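Local structure of putative archaeal ammonia monooxygenase subunit B (Candidatus Nitrosocaldus yellowstonii, 4O65) at residues A[28-33]-A[55-60]. The protein binds copper through a cupredoxin domain and probably forms the B subunit of an archaeal ammonia monooxygenase, which oxidises ammonia. Residues are numbered along the deposited sequence; the frame is centred on the assembly and turned at random.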
ATOM      1  N   ALA A  28       9.501  -3.891  11.633  1.00 17.83           N
ATOM      2  CA  ALA A  28      10.263  -4.374  12.799  1.00 19.33           C
ATOM      3  C   ALA A  28      11.753  -3.983  12.765  1.00 19.81           C
ATOM      4  O   ALA A  28      12.339  -3.616  13.828  1.00 19.43           O
ATOM      5  CB  ALA A  28      10.071  -5.896  12.986  1.00 18.99           C
ATOM      6  N   GLU A  29      12.385  -4.117  11.582  1.00 18.82           N
ATOM      7  CA  GLU A  29      13.825  -3.774  11.478  1.00 21.71           C
ATOM      8  C   GLU A  29      14.008  -2.265  11.776  1.00 20.83           C
ATOM      9  O   GLU A  29      14.956  -1.878  12.476  1.00 20.58           O
ATOM     10  CB  GLU A  29      14.388  -4.076  10.091  1.00 22.15           C
ATOM     11  CG  GLU A  29      15.917  -3.960   9.996  1.00 24.43           C
ATOM     12  CD  GLU A  29      16.662  -4.975  10.862  1.00 25.40           C
ATOM     13  OE1 GLU A  29      17.788  -4.640  11.234  1.00 28.37           O
ATOM     14  OE2 GLU A  29      16.149  -6.086  11.175  1.00 25.26           O
ATOM     15  N   PHE A  30      13.073  -1.460  11.290  1.00 18.86           N
ATOM     16  CA  PHE A  30      13.120  -0.017  11.571  1.00 19.26           C
ATOM     17  C   PHE A  30      12.918   0.280  13.064  1.00 19.31           C
ATOM     18  O   PHE A  30      13.678   1.069  13.646  1.00 19.40           O
ATOM     19  CB  PHE A  30      12.080   0.769  10.765  1.00 19.11           C
ATOM     20  CG  PHE A  30      12.067   2.224  11.137  1.00 19.15           C
ATOM     21  CD1 PHE A  30      13.106   3.078  10.729  1.00 18.66           C
ATOM     22  CD2 PHE A  30      11.009   2.739  11.920  1.00 20.55           C
ATOM     23  CE1 PHE A  30      13.096   4.439  11.075  1.00 19.42           C
ATOM     24  CE2 PHE A  30      11.002   4.107  12.264  1.00 20.33           C
ATOM     25  CZ  PHE A  30      12.040   4.945  11.821  1.00 20.64           C
ATOM     26  N   ALA A  31      11.965  -0.405  13.681  1.00 19.61           N
ATOM     27  CA  ALA A  31      11.739  -0.256  15.148  1.00 19.77           C
ATOM     28  C   ALA A  31      12.975  -0.647  15.941  1.00 20.09           C
ATOM     29  O   ALA A  31      13.383   0.046  16.901  1.00 20.26           O
ATOM     30  CB  ALA A  31      10.549  -1.089  15.585  1.00 19.73           C
ATOM     31  N   LYS A  32      13.564  -1.774  15.568  1.00 20.18           N
ATOM     32  CA  LYS A  32      14.772  -2.262  16.261  1.00 21.47           C
ATOM     33  C   LYS A  32      15.888  -1.200  16.175  1.00 22.20           C
ATOM     34  O   LYS A  32      16.580  -0.921  17.178  1.00 21.75           O
ATOM     35  CB  LYS A  32      15.208  -3.616  15.638  1.00 24.11           C
ATOM     36  CG  LYS A  32      16.568  -4.137  16.110  1.00 28.19           C
ATOM     37  CD  LYS A  32      16.856  -5.516  15.530  1.00 33.24           C
ATOM     38  CE  LYS A  32      18.064  -6.123  16.250  1.00 39.11           C
ATOM     39  NZ  LYS A  32      18.535  -7.344  15.524  1.00 44.30           N
ATOM     40  N   ARG A  33      16.112  -0.662  14.986  1.00 20.37           N
ATOM     41  CA  ARG A  33      17.258   0.253  14.721  1.00 22.62           C
ATOM     42  C   ARG A  33      17.020   1.569  15.469  1.00 21.92           C
ATOM     43  O   ARG A  33      17.943   2.196  16.004  1.00 22.48           O
ATOM     44  CB  ARG A  33      17.400   0.537  13.194  1.00 24.79           C
ATOM     45  CG  ARG A  33      17.955  -0.713  12.481  1.00 29.38           C
ATOM     46  CD  ARG A  33      18.225  -0.519  10.986  1.00 32.46           C
ATOM     47  NE  ARG A  33      18.589  -1.800  10.370  1.00 34.45           N
ATOM     48  CZ  ARG A  33      18.983  -1.983   9.100  1.00 39.89           C
ATOM     49  NH1 ARG A  33      19.115  -0.964   8.274  1.00 38.29           N
ATOM     50  NH2 ARG A  33      19.257  -3.215   8.659  1.00 40.97           N
ATOM     51  N   ARG A  55      11.880   9.682   7.228  1.00 22.88           N
ATOM     52  CA  ARG A  55      12.217   9.216   8.592  1.00 23.57           C
ATOM     53  C   ARG A  55      12.175   7.677   8.683  1.00 23.80           C
ATOM     54  O   ARG A  55      13.056   7.058   9.290  1.00 24.00           O
ATOM     55  CB  ARG A  55      11.257   9.849   9.573  1.00 25.45           C
ATOM     56  CG  ARG A  55      11.565   9.521  11.046  1.00 28.15           C
ATOM     57  CD  ARG A  55      10.708  10.279  12.030  1.00 31.19           C
ATOM     58  NE  ARG A  55      11.335  11.523  12.503  1.00 39.54           N
ATOM     59  CZ  ARG A  55      10.911  12.708  12.108  1.00 40.01           C
ATOM     60  NH1 ARG A  55      11.458  13.820  12.545  1.00 41.19           N
ATOM     61  NH2 ARG A  55       9.892  12.749  11.276  1.00 40.72           N
ATOM     62  N   ARG A  56      11.136   7.079   8.121  1.00 23.26           N
ATOM     63  CA  ARG A  56      10.852   5.630   8.283  1.00 23.07           C
ATOM     64  C   ARG A  56      11.352   4.876   7.078  1.00 22.20           C
ATOM     65  O   ARG A  56      10.799   5.034   5.964  1.00 22.35           O
ATOM     66  CB  ARG A  56       9.314   5.471   8.294  1.00 22.29           C
ATOM     67  CG  ARG A  56       8.691   5.799   9.618  1.00 24.36           C
ATOM     68  CD  ARG A  56       7.190   5.591   9.534  1.00 21.52           C
ATOM     69  NE  ARG A  56       6.849   4.159   9.329  1.00 19.74           N
ATOM     70  CZ  ARG A  56       5.631   3.691   9.456  1.00 18.85           C
ATOM     71  NH1 ARG A  56       4.628   4.552   9.711  1.00 18.92           N
ATOM     72  NH2 ARG A  56       5.385   2.370   9.328  1.00 17.18           N
ATOM     73  N   GLN A  57      12.278   3.945   7.288  1.00 21.90           N
ATOM     74  CA  GLN A  57      12.883   3.224   6.166  1.00 21.54           C
ATOM     75  C   GLN A  57      12.025   2.024   5.757  1.00 19.54           C
ATOM     76  O   GLN A  57      12.415   1.309   4.853  1.00 20.45           O
ATOM     77  CB  GLN A  57      14.284   2.677   6.529  1.00 25.15           C
ATOM     78  CG  GLN A  57      15.369   3.707   6.248  1.00 29.30           C
ATOM     79  CD  GLN A  57      15.317   4.766   7.296  1.00 31.65           C
ATOM     80  OE1 GLN A  57      15.422   4.470   8.470  1.00 33.67           O
ATOM     81  NE2 GLN A  57      15.198   6.049   6.860  1.00 36.86           N
ATOM     82  N   ASP A  58      10.851   1.868   6.359  1.00 18.22           N
ATOM     83  CA  ASP A  58       9.930   0.801   5.974  1.00 17.26           C
ATOM     84  C   ASP A  58       8.774   1.275   5.071  1.00 18.12           C
ATOM     85  O   ASP A  58       7.885   0.457   4.719  1.00 18.06           O
ATOM     86  CB  ASP A  58       9.305   0.134   7.246  1.00 17.89           C
ATOM     87  CG  ASP A  58       8.473   1.085   8.043  1.00 18.81           C
ATOM     88  OD1 ASP A  58       8.919   2.272   8.239  1.00 19.75           O
ATOM     89  OD2 ASP A  58       7.405   0.650   8.532  1.00 18.71           O
ATOM     90  N   VAL A  59       8.782   2.559   4.706  1.00 17.52           N
ATOM     91  CA  VAL A  59       7.610   3.140   4.052  1.00 17.99           C
ATOM     92  C   VAL A  59       7.820   3.293   2.548  1.00 16.98           C
ATOM     93  O   VAL A  59       8.849   3.791   2.090  1.00 17.45           O
ATOM     94  CB  VAL A  59       7.225   4.483   4.700  1.00 19.05           C
ATOM     95  CG1 VAL A  59       6.183   5.236   3.871  1.00 19.27           C
ATOM     96  CG2 VAL A  59       6.735   4.227   6.119  1.00 18.33           C
ATOM     97  N   LEU A  60       6.799   2.871   1.821  1.00 17.49           N
ATOM     98  CA  LEU A  60       6.688   3.031   0.344  1.00 17.02           C
ATOM     99  C   LEU A  60       5.549   3.945   0.023  1.00 17.18           C
ATOM    100  O   LEU A  60       4.413   3.726   0.518  1.00 18.24           O
ATOM    101  CB  LEU A  60       6.366   1.623  -0.274  1.00 16.80           C
ATOM    102  CG  LEU A  60       6.127   1.674  -1.813  1.00 17.63           C
ATOM    103  CD1 LEU A  60       7.424   2.059  -2.560  1.00 18.99           C
ATOM    104  CD2 LEU A  60       5.692   0.243  -2.199  1.00 18.29           C
TER
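In the cupredoxin domain, Phe-30 of helix 27-35 packs against the type I beta turn Arg-56 to Val-59, which leads into strand 59-68. Its ring is carried toward the turn by a trans chi1 (176°). Arg-56 CA sits over one ring face, off-centre toward the rim, in a CH-pi contact 4.0 Å from the centroid of the Phe-30 ring. Beside it, Arg-56 CG reaches Phe-30 CE2 at 3.9 Å. At the ring edge, Gln-57 OE1 lies near the ring plane, 3.5 Å from Phe-30 CE1, brought round by a bend at chi2 (74°). Arg-55 O comes in obliquely, 3.2 Å from Phe-30 CE1. Within the turn, Arg-56 grips the Asp-58 carboxylate side-on. Its NE donates almost straight to the syn lone pair of Asp-58 OD1 (3.0 Å, 169°), and Arg-56 NH2 binds Asp-58 OD2 at 2.8 Å. That OD2 also bonds to Ser-118 OG on strand 110-119, and Val-46 of helix 40-47 touches both Phe-30 and Arg-56. No hydrogen bond joins segments 28-33 and 55-60; cohesion comes from aromatic packing, the Gln-57 amide oxygen probably meeting the weakly positive C-H rim, with the buried Arg-56 and Asp-58 charges paired within the turn.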